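Local coordinates for protein member of s1p family of ribosomal proteins (Pyrococcus furiosus, PDB 5YH1) that is probably an exonuclease acting on nucleic acid, with a manganese ion bound in the DHH-domain piece present here, at residues Tyr358-Pro363 / Ala378-Ala383; Ile324-Ile329 / Leu365-Gly370; Ala78-Ile83 / His95-Arg100. All blocks are in the same frame, centred on the assembly; numbering follows the deposited sequence.

Contact 1: residues Tyr358-Pro363 / Ala378-Ala383; sequences YGEDSP and ASDGMA
Glu-360, in a type I beta turn from Gly-359 to Ser-362, and Pro-363 just after it close on Ser-379, Asp-380 and Gly-381, where the chain leaves strand 373-378. The turn joins helix 343-358 to strand 364-369. Glu-360 bonds through its side chain: with CG anti to its backbone N (chi1 169°) and the chain bent at chi2, its OE2 accepts Asp-380 N at 2.9 Å through the anti lone pair, in a nearly straight bond. The cost is a carboxylate neighbour, Asp-380 OD2, 3.4 Å from the same Glu-360 OE2; the salt bridge of Glu-360 OE1 with Lys-355 probably eases that repulsion. In addition, Gly-381 N gives a weak bond to Glu-360 O. The backbones come so close here, with Asp-361 O 3.2 Å from Gly-381 CA, that a side chain on Gly-381 would run into Asp-361 O and Ser-362 O. Pro-363 CB packs 3.9 Å from SE of Met-382, a selenomethionine. Ser-379 completes the join, its hydroxyl also accepting from Ile-364 N, and Ser-379 OG donates to Ser-362 O over 2.7 Å, in the plane of that carbonyl.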
ATOM      1  N   TYR A 358      13.036 -33.623 -19.870  1.00 33.69           N
ATOM      2  CA  TYR A 358      13.455 -34.917 -19.320  1.00 32.69           C
ATOM      3  C   TYR A 358      12.308 -35.828 -18.893  1.00 31.61           C
ATOM      4  O   TYR A 358      12.537 -36.986 -18.588  1.00 33.33           O
ATOM      5  CB  TYR A 358      14.391 -34.695 -18.129  1.00 32.96           C
ATOM      6  CG  TYR A 358      15.635 -33.928 -18.484  1.00 31.94           C
ATOM      7  CD1 TYR A 358      16.676 -34.546 -19.152  1.00 31.78           C
ATOM      8  CD2 TYR A 358      15.770 -32.580 -18.163  1.00 31.25           C
ATOM      9  CE1 TYR A 358      17.826 -33.852 -19.492  1.00 31.48           C
ATOM     10  CE2 TYR A 358      16.912 -31.877 -18.494  1.00 30.15           C
ATOM     11  CZ  TYR A 358      17.937 -32.520 -19.157  1.00 31.42           C
ATOM     12  OH  TYR A 358      19.082 -31.830 -19.484  1.00 31.40           O
ATOM     13  N   GLY A 359      11.086 -35.303 -18.844  1.00 32.64           N
ATOM     14  CA  GLY A 359       9.913 -36.081 -18.446  1.00 31.41           C
ATOM     15  C   GLY A 359       9.503 -35.859 -17.001  1.00 33.53           C
ATOM     16  O   GLY A 359      10.361 -35.798 -16.100  1.00 31.35           O
ATOM     17  N   GLU A 360       8.190 -35.754 -16.789  1.00 35.01           N
ATOM     18  CA  GLU A 360       7.580 -35.634 -15.453  1.00 37.80           C
ATOM     19  C   GLU A 360       7.932 -36.804 -14.539  1.00 38.98           C
ATOM     20  O   GLU A 360       8.036 -36.635 -13.322  1.00 38.89           O
ATOM     21  CB  GLU A 360       6.050 -35.532 -15.586  1.00 39.80           C
ATOM     22  CG  GLU A 360       5.228 -35.667 -14.297  1.00 42.53           C
ATOM     23  CD  GLU A 360       5.094 -34.368 -13.505  1.00 44.32           C
ATOM     24  OE1 GLU A 360       4.461 -33.424 -14.032  1.00 43.41           O
ATOM     25  OE2 GLU A 360       5.592 -34.300 -12.346  1.00 42.41           O
ATOM     26  N   ASP A 361       8.105 -37.993 -15.111  1.00 37.73           N
ATOM     27  CA  ASP A 361       8.368 -39.172 -14.298  1.00 36.75           C
ATOM     28  C   ASP A 361       9.839 -39.346 -13.987  1.00 33.87           C
ATOM     29  O   ASP A 361      10.187 -40.166 -13.150  1.00 33.23           O
ATOM     30  CB  ASP A 361       7.794 -40.435 -14.959  1.00 41.18           C
ATOM     31  CG  ASP A 361       6.282 -40.378 -15.089  1.00 42.93           C
ATOM     32  OD1 ASP A 361       5.615 -39.947 -14.126  1.00 45.37           O
ATOM     33  OD2 ASP A 361       5.759 -40.749 -16.155  1.00 47.94           O
ATOM     34  N   SER A 362      10.710 -38.580 -14.641  1.00 31.36           N
ATOM     35  CA  SER A 362      12.106 -38.535 -14.217  1.00 31.54           C
ATOM     36  C   SER A 362      12.162 -37.790 -12.865  1.00 29.26           C
ATOM     37  O   SER A 362      11.324 -36.937 -12.611  1.00 28.71           O
ATOM     38  CB  SER A 362      12.990 -37.868 -15.275  1.00 32.60           C
ATOM     39  OG  SER A 362      12.949 -36.453 -15.183  1.00 33.88           O
ATOM     40  N   PRO A 363      13.102 -38.157 -11.983  1.00 27.64           N
ATOM     41  CA  PRO A 363      13.209 -37.506 -10.666  1.00 28.67           C
ATOM     42  C   PRO A 363      13.856 -36.124 -10.762  1.00 26.44           C
ATOM     43  O   PRO A 363      15.082 -36.018 -10.913  1.00 25.52           O
ATOM     44  CB  PRO A 363      14.095 -38.470  -9.871  1.00 28.08           C
ATOM     45  CG  PRO A 363      14.949 -39.121 -10.914  1.00 28.98           C
ATOM     46  CD  PRO A 363      14.085 -39.245 -12.137  1.00 28.81           C
ATOM     47  N   ALA A 378       9.170 -30.585  -6.827  1.00 29.78           N
ATOM     48  CA  ALA A 378       9.557 -31.970  -7.056  1.00 29.90           C
ATOM     49  C   ALA A 378       8.623 -32.585  -8.089  1.00 30.04           C
ATOM     50  O   ALA A 378       7.412 -32.517  -7.940  1.00 28.65           O
ATOM     51  CB  ALA A 378       9.467 -32.747  -5.757  1.00 31.40           C
ATOM     52  N   SER A 379       9.178 -33.165  -9.146  1.00 29.72           N
ATOM     53  CA  SER A 379       8.367 -33.919 -10.109  1.00 29.82           C
ATOM     54  C   SER A 379       7.811 -35.202  -9.483  1.00 30.08           C
ATOM     55  O   SER A 379       8.293 -35.665  -8.441  1.00 28.33           O
ATOM     56  CB  SER A 379       9.207 -34.293 -11.323  1.00 28.58           C
ATOM     57  OG  SER A 379      10.226 -35.192 -10.937  1.00 27.57           O
ATOM     58  N   ASP A 380       6.801 -35.776 -10.132  1.00 31.78           N
ATOM     59  CA  ASP A 380       6.210 -37.049  -9.696  1.00 31.68           C
ATOM     60  C   ASP A 380       7.263 -38.125  -9.516  1.00 30.13           C
ATOM     61  O   ASP A 380       7.177 -38.920  -8.592  1.00 30.18           O
ATOM     62  CB  ASP A 380       5.160 -37.521 -10.692  1.00 33.68           C
ATOM     63  CG  ASP A 380       3.942 -36.635 -10.700  1.00 35.28           C
ATOM     64  OD1 ASP A 380       3.732 -35.894  -9.715  1.00 36.38           O
ATOM     65  OD2 ASP A 380       3.194 -36.670 -11.691  1.00 37.82           O
ATOM     66  N   GLY A 381       8.269 -38.117 -10.382  1.00 28.95           N
ATOM     67  CA  GLY A 381       9.409 -39.025 -10.272  1.00 28.29           C
ATOM     68  C   GLY A 381      10.116 -39.041  -8.925  1.00 29.50           C
ATOM     69  O   GLY A 381      10.732 -40.050  -8.561  1.00 28.16           O
HETATM   70  N   MSE A 382      10.042 -37.934  -8.183  1.00 28.94           N
HETATM   71  CA  MSE A 382      10.677 -37.853  -6.860  1.00 29.07           C
HETATM   72  C   MSE A 382       9.987 -38.757  -5.851  1.00 29.38           C
HETATM   73  O   MSE A 382      10.581 -39.141  -4.844  1.00 28.36           O
HETATM   74  CB  MSE A 382      10.678 -36.407  -6.351  1.00 29.78           C
HETATM   75  CG  MSE A 382      11.427 -35.429  -7.254  1.00 28.41           C
HETATM   76 SE   MSE A 382      13.346 -35.796  -7.164  1.00 34.11          SE
HETATM   77  CE  MSE A 382      13.612 -35.615  -5.209  1.00 30.73           C
ATOM     78  N   ALA A 383       8.729 -39.113  -6.096  1.00 30.63           N
ATOM     79  CA  ALA A 383       8.034 -40.073  -5.229  1.00 32.43           C
ATOM     80  C   ALA A 383       8.804 -41.405  -5.104  1.00 34.06           C
ATOM     81  O   ALA A 383       8.793 -42.024  -4.053  1.00 35.73           O
ATOM     82  CB  ALA A 383       6.620 -40.320  -5.733  1.00 31.94           C
TER

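Contact 2: residues Ile324-Ile329 / Leu365-Gly370; sequences IRFNTI and LTLAYG
Asn-327 and Thr-366 meet side chain to side chain on one face of two parallel strands, 325-329 and 365-369, whose axes run 4.7 Å apart. Routine backbone bonds pair the strands from Arg-325 O with Leu-365 N to Ile-329 O with Tyr-369 N. Asn-327 keeps CG beside its own backbone N (chi1 -50°), and ND2 donates to Thr-366 OG1 at 3.1 Å, with that oxygen close to the amide plane. Outside partners fix both groups further: Asn-327 OD1 bonds Ser-317 OG, and Thr-366 OG1 bonds His-351 ND1. An alanine in place of Asn-327 would probably leave Ser-317 and Thr-366 without the amide that links them. Farther along this face, Ile-329 CG2 rests on Ala-368 CB, 3.7 Å away.

On the other face Phe-326 lies alongside Leu-365 and Leu-367, all three with CG anti to the backbone N and pointing the same way. The ring touches Leu-365 CD2 with CD1 at 4.0 Å and Leu-367 CD2 with CZ at 3.9 Å, while Thr-328 CG2 sits over one face near the rim. Tyr-369 has CG between its backbone N and carbonyl carbon (chi1 61°); its ring lies with Ile-329 O over one face, 3.5 Å from CD2, and a water joins Tyr-369 OH to Thr-328 OG1. Helix 423-435 packs on this side and helix 343-358 on the other, the latter being the connection of a beta-alpha-beta unit within a mixed sheet.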
ATOM      1  N   ILE A 324      18.877 -38.508  -9.064  1.00 28.32           N
ATOM      2  CA  ILE A 324      18.056 -37.309  -8.980  1.00 28.11           C
ATOM      3  C   ILE A 324      18.677 -36.169  -9.774  1.00 27.41           C
ATOM      4  O   ILE A 324      19.877 -35.926  -9.687  1.00 28.07           O
ATOM      5  CB  ILE A 324      17.841 -36.885  -7.522  1.00 29.86           C
ATOM      6  CG1 ILE A 324      16.950 -37.921  -6.834  1.00 30.36           C
ATOM      7  CG2 ILE A 324      17.222 -35.486  -7.445  1.00 30.36           C
ATOM      8  CD1 ILE A 324      16.845 -37.751  -5.336  1.00 31.05           C
ATOM      9  N   ARG A 325      17.859 -35.501 -10.584  1.00 25.96           N
ATOM     10  CA  ARG A 325      18.284 -34.270 -11.253  1.00 26.43           C
ATOM     11  C   ARG A 325      17.917 -33.090 -10.348  1.00 25.45           C
ATOM     12  O   ARG A 325      16.736 -32.793 -10.142  1.00 24.68           O
ATOM     13  CB  ARG A 325      17.643 -34.121 -12.640  1.00 26.11           C
ATOM     14  CG  ARG A 325      18.042 -32.841 -13.371  1.00 27.04           C
ATOM     15  CD  ARG A 325      17.444 -32.796 -14.774  1.00 28.11           C
ATOM     16  NE  ARG A 325      18.039 -33.814 -15.631  1.00 28.61           N
ATOM     17  CZ  ARG A 325      19.243 -33.720 -16.183  1.00 29.56           C
ATOM     18  NH1 ARG A 325      20.002 -32.642 -15.987  1.00 30.63           N
ATOM     19  NH2 ARG A 325      19.694 -34.710 -16.934  1.00 29.57           N
ATOM     20  N   PHE A 326      18.942 -32.441  -9.804  1.00 25.92           N
ATOM     21  CA  PHE A 326      18.785 -31.339  -8.844  1.00 26.48           C
ATOM     22  C   PHE A 326      19.138 -30.011  -9.523  1.00 25.83           C
ATOM     23  O   PHE A 326      20.276 -29.818  -9.946  1.00 25.06           O
ATOM     24  CB  PHE A 326      19.716 -31.604  -7.654  1.00 27.75           C
ATOM     25  CG  PHE A 326      19.638 -30.586  -6.541  1.00 28.97           C
ATOM     26  CD1 PHE A 326      18.423 -30.104  -6.081  1.00 30.65           C
ATOM     27  CD2 PHE A 326      20.797 -30.167  -5.901  1.00 30.75           C
ATOM     28  CE1 PHE A 326      18.371 -29.192  -5.027  1.00 32.17           C
ATOM     29  CE2 PHE A 326      20.752 -29.261  -4.848  1.00 30.54           C
ATOM     30  CZ  PHE A 326      19.537 -28.777  -4.409  1.00 30.64           C
ATOM     31  N   ASN A 327      18.158 -29.115  -9.635  1.00 25.05           N
ATOM     32  CA  ASN A 327      18.343 -27.814 -10.268  1.00 24.81           C
ATOM     33  C   ASN A 327      18.326 -26.704  -9.218  1.00 25.83           C
ATOM     34  O   ASN A 327      17.459 -26.687  -8.349  1.00 24.79           O
ATOM     35  CB  ASN A 327      17.226 -27.521 -11.271  1.00 25.35           C
ATOM     36  CG  ASN A 327      16.988 -28.656 -12.252  1.00 25.26           C
ATOM     37  OD1 ASN A 327      17.924 -29.239 -12.786  1.00 25.73           O
ATOM     38  ND2 ASN A 327      15.725 -28.954 -12.509  1.00 25.30           N
ATOM     39  N   THR A 328      19.263 -25.763  -9.317  1.00 26.45           N
ATOM     40  CA  THR A 328      19.292 -24.621  -8.400  1.00 26.87           C
ATOM     41  C   THR A 328      19.393 -23.321  -9.182  1.00 26.09           C
ATOM     42  O   THR A 328      20.062 -23.254 -10.216  1.00 24.76           O
ATOM     43  CB  THR A 328      20.470 -24.700  -7.421  1.00 27.46           C
ATOM     44  OG1 THR A 328      21.689 -24.743  -8.165  1.00 28.78           O
ATOM     45  CG2 THR A 328      20.364 -25.939  -6.553  1.00 27.29           C
ATOM     46  N   ILE A 329      18.700 -22.302  -8.687  1.00 25.23           N
ATOM     47  CA  ILE A 329      18.705 -20.986  -9.308  1.00 25.62           C
ATOM     48  C   ILE A 329      18.540 -19.909  -8.243  1.00 24.71           C
ATOM     49  O   ILE A 329      17.628 -19.960  -7.414  1.00 24.49           O
ATOM     50  CB  ILE A 329      17.617 -20.863 -10.405  1.00 24.99           C
ATOM     51  CG1 ILE A 329      17.545 -19.445 -10.975  1.00 25.77           C
ATOM     52  CG2 ILE A 329      16.249 -21.275  -9.887  1.00 25.81           C
ATOM     53  CD1 ILE A 329      18.783 -19.034 -11.738  1.00 25.89           C
ATOM     54  N   LEU A 365      14.165 -32.219  -9.063  1.00 25.42           N
ATOM     55  CA  LEU A 365      13.999 -31.327  -7.919  1.00 25.13           C
ATOM     56  C   LEU A 365      14.561 -29.961  -8.253  1.00 23.64           C
ATOM     57  O   LEU A 365      15.755 -29.822  -8.502  1.00 23.70           O
ATOM     58  CB  LEU A 365      14.714 -31.891  -6.693  1.00 25.53           C
ATOM     59  CG  LEU A 365      14.408 -31.190  -5.365  1.00 26.51           C
ATOM     60  CD1 LEU A 365      12.953 -31.353  -4.955  1.00 26.23           C
ATOM     61  CD2 LEU A 365      15.306 -31.766  -4.282  1.00 27.53           C
ATOM     62  N   THR A 366      13.691 -28.958  -8.255  1.00 23.34           N
ATOM     63  CA  THR A 366      14.074 -27.594  -8.584  1.00 23.97           C
ATOM     64  C   THR A 366      14.016 -26.732  -7.335  1.00 23.90           C
ATOM     65  O   THR A 366      12.981 -26.634  -6.681  1.00 23.38           O
ATOM     66  CB  THR A 366      13.172 -27.010  -9.684  1.00 24.39           C
ATOM     67  OG1 THR A 366      13.359 -27.753 -10.900  1.00 24.98           O
ATOM     68  CG2 THR A 366      13.513 -25.539  -9.952  1.00 24.90           C
ATOM     69  N   LEU A 367      15.147 -26.127  -7.002  1.00 25.15           N
ATOM     70  CA  LEU A 367      15.259 -25.267  -5.826  1.00 25.38           C
ATOM     71  C   LEU A 367      15.580 -23.844  -6.274  1.00 24.43           C
ATOM     72  O   LEU A 367      16.663 -23.581  -6.784  1.00 23.77           O
ATOM     73  CB  LEU A 367      16.373 -25.791  -4.935  1.00 27.11           C
ATOM     74  CG  LEU A 367      16.753 -24.918  -3.740  1.00 28.98           C
ATOM     75  CD1 LEU A 367      15.716 -25.057  -2.646  1.00 29.15           C
ATOM     76  CD2 LEU A 367      18.127 -25.329  -3.236  1.00 31.08           C
ATOM     77  N   ALA A 368      14.635 -22.932  -6.082  1.00 24.44           N
ATOM     78  CA  ALA A 368      14.831 -21.522  -6.429  1.00 24.73           C
ATOM     79  C   ALA A 368      14.930 -20.703  -5.158  1.00 25.13           C
ATOM     80  O   ALA A 368      13.986 -20.677  -4.381  1.00 26.24           O
ATOM     81  CB  ALA A 368      13.673 -21.024  -7.272  1.00 24.37           C
ATOM     82  N   TYR A 369      16.053 -20.020  -4.948  1.00 25.49           N
ATOM     83  CA  TYR A 369      16.289 -19.344  -3.669  1.00 24.91           C
ATOM     84  C   TYR A 369      16.581 -17.846  -3.787  1.00 25.08           C
ATOM     85  O   TYR A 369      17.142 -17.370  -4.777  1.00 23.34           O
ATOM     86  CB  TYR A 369      17.415 -20.033  -2.900  1.00 25.08           C
ATOM     87  CG  TYR A 369      18.753 -20.050  -3.595  1.00 25.81           C
ATOM     88  CD1 TYR A 369      19.666 -19.005  -3.424  1.00 26.41           C
ATOM     89  CD2 TYR A 369      19.119 -21.114  -4.413  1.00 26.61           C
ATOM     90  CE1 TYR A 369      20.900 -19.027  -4.061  1.00 26.57           C
ATOM     91  CE2 TYR A 369      20.349 -21.144  -5.053  1.00 26.99           C
ATOM     92  CZ  TYR A 369      21.231 -20.102  -4.875  1.00 27.37           C
ATOM     93  OH  TYR A 369      22.446 -20.140  -5.510  1.00 28.75           O
ATOM     94  N   GLY A 370      16.173 -17.121  -2.753  1.00 26.24           N
ATOM     95  CA  GLY A 370      16.549 -15.718  -2.562  1.00 26.68           C
ATOM     96  C   GLY A 370      17.435 -15.573  -1.335  1.00 25.72           C
ATOM     97  O   GLY A 370      18.020 -16.555  -0.881  1.00 24.85           O
TER
HETATM   98  O   HOH W   1      22.294 -21.828  -8.140  1.00 42.07           O

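Contact 3: residues Ala78-Ile83 / His95-Arg100; sequences AIIPLI and HLFKRR
The beta-alpha-beta unit formed by strand 58-63, helix 66-86 and strand 97-102 is held together here by Phe-97, which reaches from the start of its strand to Ile-79, Ile-80 and Ile-83 on the helix. Helix segment 78-83 and strand segment 97-100 run nearly antiparallel, at 162°, with axes 10.3 Å apart, and side chains fill most of the interval. Phe-97 has CG anti to its backbone N (chi1 180°), which sets CG, the root of the ring, on the helix side, and each isoleucine side chain crosses that of Phe-97 at about a right angle.

The three isoleucines divide the phenylalanine among them, all coming from the helix side of the ring plane. Ile-79 approaches obliquely, with CD1 at 3.9 Å from Phe-97 CE1 and CG2 at the same 3.9 Å from Phe-97 CD1. Ile-80 is oblique too, but meets the ring at CD2: its chain folds back at chi2 (-57°), and CD1 lies 3.8 Å from Phe-97 CD2 while also touching CB and CG. Ile-83, one turn beyond Ile-79 and bonded to it through the backbone, holds the root of the side chain, its CD1 resting 3.8 Å from Phe-97 CB and 4.1 Å from Leu-96 O.

Other parts of the domain close round the cluster: Phe-97 also leans on Ile-58 and Leu-60 of the neighbouring parallel strand, and Ile-79 on Ile-48 and Ile-52 of helix 32-53. Beside the cluster, Arg-99 and Glu-76 form a salt bridge between the same strand and helix. Aliphatic side chains of a helix packed against an aromatic residue of the strand it leads to are what is expected of the hydrophobic layer between helix and sheet in the parallel alpha/beta core of the DHH domain.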
ATOM      1  N   ALA A  78     -23.862 -17.972  -7.507  1.00 29.44           N
ATOM      2  CA  ALA A  78     -25.048 -18.585  -6.891  1.00 29.16           C
ATOM      3  C   ALA A  78     -25.702 -17.681  -5.832  1.00 29.99           C
ATOM      4  O   ALA A  78     -26.920 -17.623  -5.711  1.00 28.85           O
ATOM      5  CB  ALA A  78     -24.659 -19.912  -6.257  1.00 28.83           C
ATOM      6  N   ILE A  79     -24.878 -16.987  -5.055  1.00 30.47           N
ATOM      7  CA  ILE A  79     -25.352 -16.186  -3.924  1.00 29.66           C
ATOM      8  C   ILE A  79     -26.060 -14.894  -4.345  1.00 30.70           C
ATOM      9  O   ILE A  79     -27.149 -14.592  -3.847  1.00 30.89           O
ATOM     10  CB  ILE A  79     -24.178 -15.866  -2.966  1.00 29.67           C
ATOM     11  CG1 ILE A  79     -23.740 -17.142  -2.259  1.00 28.33           C
ATOM     12  CG2 ILE A  79     -24.572 -14.812  -1.932  1.00 30.28           C
ATOM     13  CD1 ILE A  79     -22.348 -17.088  -1.684  1.00 29.26           C
ATOM     14  N   ILE A  80     -25.453 -14.141  -5.259  1.00 31.51           N
ATOM     15  CA  ILE A  80     -25.958 -12.805  -5.617  1.00 33.06           C
ATOM     16  C   ILE A  80     -27.429 -12.815  -6.063  1.00 34.87           C
ATOM     17  O   ILE A  80     -28.213 -11.996  -5.582  1.00 34.36           O
ATOM     18  CB  ILE A  80     -25.069 -12.112  -6.685  1.00 33.40           C
ATOM     19  CG1 ILE A  80     -23.690 -11.748  -6.114  1.00 34.28           C
ATOM     20  CG2 ILE A  80     -25.742 -10.871  -7.250  1.00 34.17           C
ATOM     21  CD1 ILE A  80     -23.715 -10.860  -4.896  1.00 35.97           C
ATOM     22  N   PRO A  81     -27.814 -13.733  -6.979  1.00 36.29           N
ATOM     23  CA  PRO A  81     -29.230 -13.788  -7.377  1.00 36.67           C
ATOM     24  C   PRO A  81     -30.204 -14.027  -6.224  1.00 37.06           C
ATOM     25  O   PRO A  81     -31.290 -13.452  -6.223  1.00 39.21           O
ATOM     26  CB  PRO A  81     -29.280 -14.955  -8.371  1.00 36.44           C
ATOM     27  CG  PRO A  81     -27.903 -15.047  -8.915  1.00 36.53           C
ATOM     28  CD  PRO A  81     -26.982 -14.628  -7.802  1.00 35.68           C
ATOM     29  N   LEU A  82     -29.837 -14.877  -5.268  1.00 37.21           N
ATOM     30  CA  LEU A  82     -30.695 -15.119  -4.113  1.00 38.72           C
ATOM     31  C   LEU A  82     -30.821 -13.857  -3.266  1.00 39.59           C
ATOM     32  O   LEU A  82     -31.912 -13.505  -2.833  1.00 39.77           O
ATOM     33  CB  LEU A  82     -30.174 -16.271  -3.248  1.00 39.10           C
ATOM     34  CG  LEU A  82     -30.221 -17.681  -3.832  1.00 40.50           C
ATOM     35  CD1 LEU A  82     -29.854 -18.689  -2.754  1.00 40.37           C
ATOM     36  CD2 LEU A  82     -31.591 -18.003  -4.428  1.00 41.45           C
ATOM     37  N   ILE A  83     -29.704 -13.173  -3.042  1.00 39.83           N
ATOM     38  CA  ILE A  83     -29.726 -11.915  -2.305  1.00 40.72           C
ATOM     39  C   ILE A  83     -30.662 -10.918  -2.982  1.00 42.58           C
ATOM     40  O   ILE A  83     -31.430 -10.230  -2.310  1.00 41.48           O
ATOM     41  CB  ILE A  83     -28.314 -11.308  -2.165  1.00 39.79           C
ATOM     42  CG1 ILE A  83     -27.483 -12.146  -1.189  1.00 38.14           C
ATOM     43  CG2 ILE A  83     -28.388  -9.853  -1.700  1.00 40.09           C
ATOM     44  CD1 ILE A  83     -26.017 -11.765  -1.143  1.00 37.14           C
ATOM     45  N   HIS A  95     -23.942  -4.475  -0.813  1.00 39.88           N
ATOM     46  CA  HIS A  95     -23.703  -4.275   0.599  1.00 38.81           C
ATOM     47  C   HIS A  95     -23.608  -5.583   1.392  1.00 36.67           C
ATOM     48  O   HIS A  95     -22.808  -5.680   2.317  1.00 36.05           O
ATOM     49  CB  HIS A  95     -24.797  -3.395   1.188  1.00 39.58           C
ATOM     50  CG  HIS A  95     -24.574  -3.071   2.623  1.00 41.83           C
ATOM     51  ND1 HIS A  95     -23.448  -2.411   3.060  1.00 44.37           N
ATOM     52  CD2 HIS A  95     -25.303  -3.351   3.726  1.00 43.65           C
ATOM     53  CE1 HIS A  95     -23.500  -2.282   4.374  1.00 46.19           C
ATOM     54  NE2 HIS A  95     -24.618  -2.842   4.801  1.00 45.84           N
ATOM     55  N   LEU A  96     -24.426  -6.569   1.035  1.00 34.47           N
ATOM     56  CA  LEU A  96     -24.568  -7.791   1.826  1.00 34.23           C
ATOM     57  C   LEU A  96     -23.708  -8.966   1.329  1.00 33.29           C
ATOM     58  O   LEU A  96     -23.807 -10.089   1.850  1.00 32.74           O
ATOM     59  CB  LEU A  96     -26.040  -8.192   1.895  1.00 34.23           C
ATOM     60  CG  LEU A  96     -26.962  -7.186   2.588  1.00 35.29           C
ATOM     61  CD1 LEU A  96     -28.409  -7.632   2.463  1.00 35.60           C
ATOM     62  CD2 LEU A  96     -26.577  -7.006   4.048  1.00 35.46           C
ATOM     63  N   PHE A  97     -22.863  -8.708   0.335  1.00 31.46           N
ATOM     64  CA  PHE A  97     -21.872  -9.682  -0.087  1.00 29.78           C
ATOM     65  C   PHE A  97     -20.558  -9.016  -0.479  1.00 30.03           C
ATOM     66  O   PHE A  97     -20.541  -8.087  -1.288  1.00 32.53           O
ATOM     67  CB  PHE A  97     -22.386 -10.520  -1.253  1.00 29.14           C
ATOM     68  CG  PHE A  97     -21.395 -11.538  -1.735  1.00 27.64           C
ATOM     69  CD1 PHE A  97     -21.305 -12.773  -1.123  1.00 27.06           C
ATOM     70  CD2 PHE A  97     -20.534 -11.249  -2.787  1.00 28.03           C
ATOM     71  CE1 PHE A  97     -20.388 -13.713  -1.544  1.00 26.54           C
ATOM     72  CE2 PHE A  97     -19.611 -12.188  -3.219  1.00 26.62           C
ATOM     73  CZ  PHE A  97     -19.541 -13.420  -2.596  1.00 26.87           C
ATOM     74  N   LYS A  98     -19.463  -9.527   0.076  1.00 29.30           N
ATOM     75  CA  LYS A  98     -18.125  -9.058  -0.243  1.00 29.06           C
ATOM     76  C   LYS A  98     -17.206 -10.233  -0.538  1.00 26.88           C
ATOM     77  O   LYS A  98     -17.146 -11.183   0.237  1.00 26.93           O
ATOM     78  CB  LYS A  98     -17.554  -8.270   0.936  1.00 31.22           C
ATOM     79  CG  LYS A  98     -18.308  -6.991   1.251  1.00 32.71           C
ATOM     80  CD  LYS A  98     -18.069  -5.951   0.163  1.00 33.77           C
ATOM     81  CE  LYS A  98     -19.145  -4.881   0.168  1.00 35.39           C
ATOM     82  NZ  LYS A  98     -19.135  -4.096   1.418  1.00 36.31           N
ATOM     83  N   ARG A  99     -16.483 -10.154  -1.655  1.00 25.66           N
ATOM     84  CA  ARG A  99     -15.475 -11.142  -2.007  1.00 24.78           C
ATOM     85  C   ARG A  99     -14.106 -10.472  -1.928  1.00 24.35           C
ATOM     86  O   ARG A  99     -13.882  -9.445  -2.563  1.00 23.61           O
ATOM     87  CB  ARG A  99     -15.752 -11.714  -3.405  1.00 23.90           C
ATOM     88  CG  ARG A  99     -14.823 -12.845  -3.816  1.00 23.93           C
ATOM     89  CD  ARG A  99     -15.246 -13.492  -5.128  1.00 24.04           C
ATOM     90  NE  ARG A  99     -15.389 -12.510  -6.205  1.00 23.33           N
ATOM     91  CZ  ARG A  99     -14.387 -11.951  -6.874  1.00 22.66           C
ATOM     92  NH1 ARG A  99     -13.141 -12.272  -6.609  1.00 23.53           N
ATOM     93  NH2 ARG A  99     -14.634 -11.068  -7.826  1.00 22.94           N
ATOM     94  N   ARG A 100     -13.197 -11.065  -1.149  1.00 25.07           N
ATOM     95  CA  ARG A 100     -11.865 -10.504  -0.918  1.00 25.44           C
ATOM     96  C   ARG A 100     -10.784 -11.555  -1.112  1.00 25.74           C
ATOM     97  O   ARG A 100     -10.757 -12.544  -0.384  1.00 27.09           O
ATOM     98  CB  ARG A 100     -11.771  -9.944   0.497  1.00 25.27           C
ATOM     99  CG  ARG A 100     -12.715  -8.788   0.727  1.00 26.05           C
ATOM    100  CD  ARG A 100     -12.692  -8.270   2.156  1.00 26.94           C
ATOM    101  NE  ARG A 100     -13.676  -7.193   2.290  1.00 26.58           N
ATOM    102  CZ  ARG A 100     -14.410  -6.941   3.368  1.00 26.61           C
ATOM    103  NH1 ARG A 100     -14.287  -7.661   4.487  1.00 25.94           N
ATOM    104  NH2 ARG A 100     -15.281  -5.949   3.321  1.00 26.99           N
TER

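Contact 3 comes first along the chain, in the parallel sheet of the DHH domain; contacts 1 and 2 follow in the C-terminal part, around the mixed sheet, with their segments alternating in sequence. Contacts 1 and 2 touch, their centres about 13 Å apart: Pro-363 O is 2.8 Å from Arg-325 N, a probable hydrogen bond, so Pro-363, just after the turn, extends the pairing of contact 2 by a backbone bond. Contact 3 is about 43 Å from both, centre to centre, on the opposite side of the chain's centre. All three lie away from the manganese ligands Asp-67, Asp-137, His-163 and Asp-229. Contact 3 belongs to the parallel-sheet region, contacts 1 and 2 to the mixed-sheet region, and none of them bridges the two.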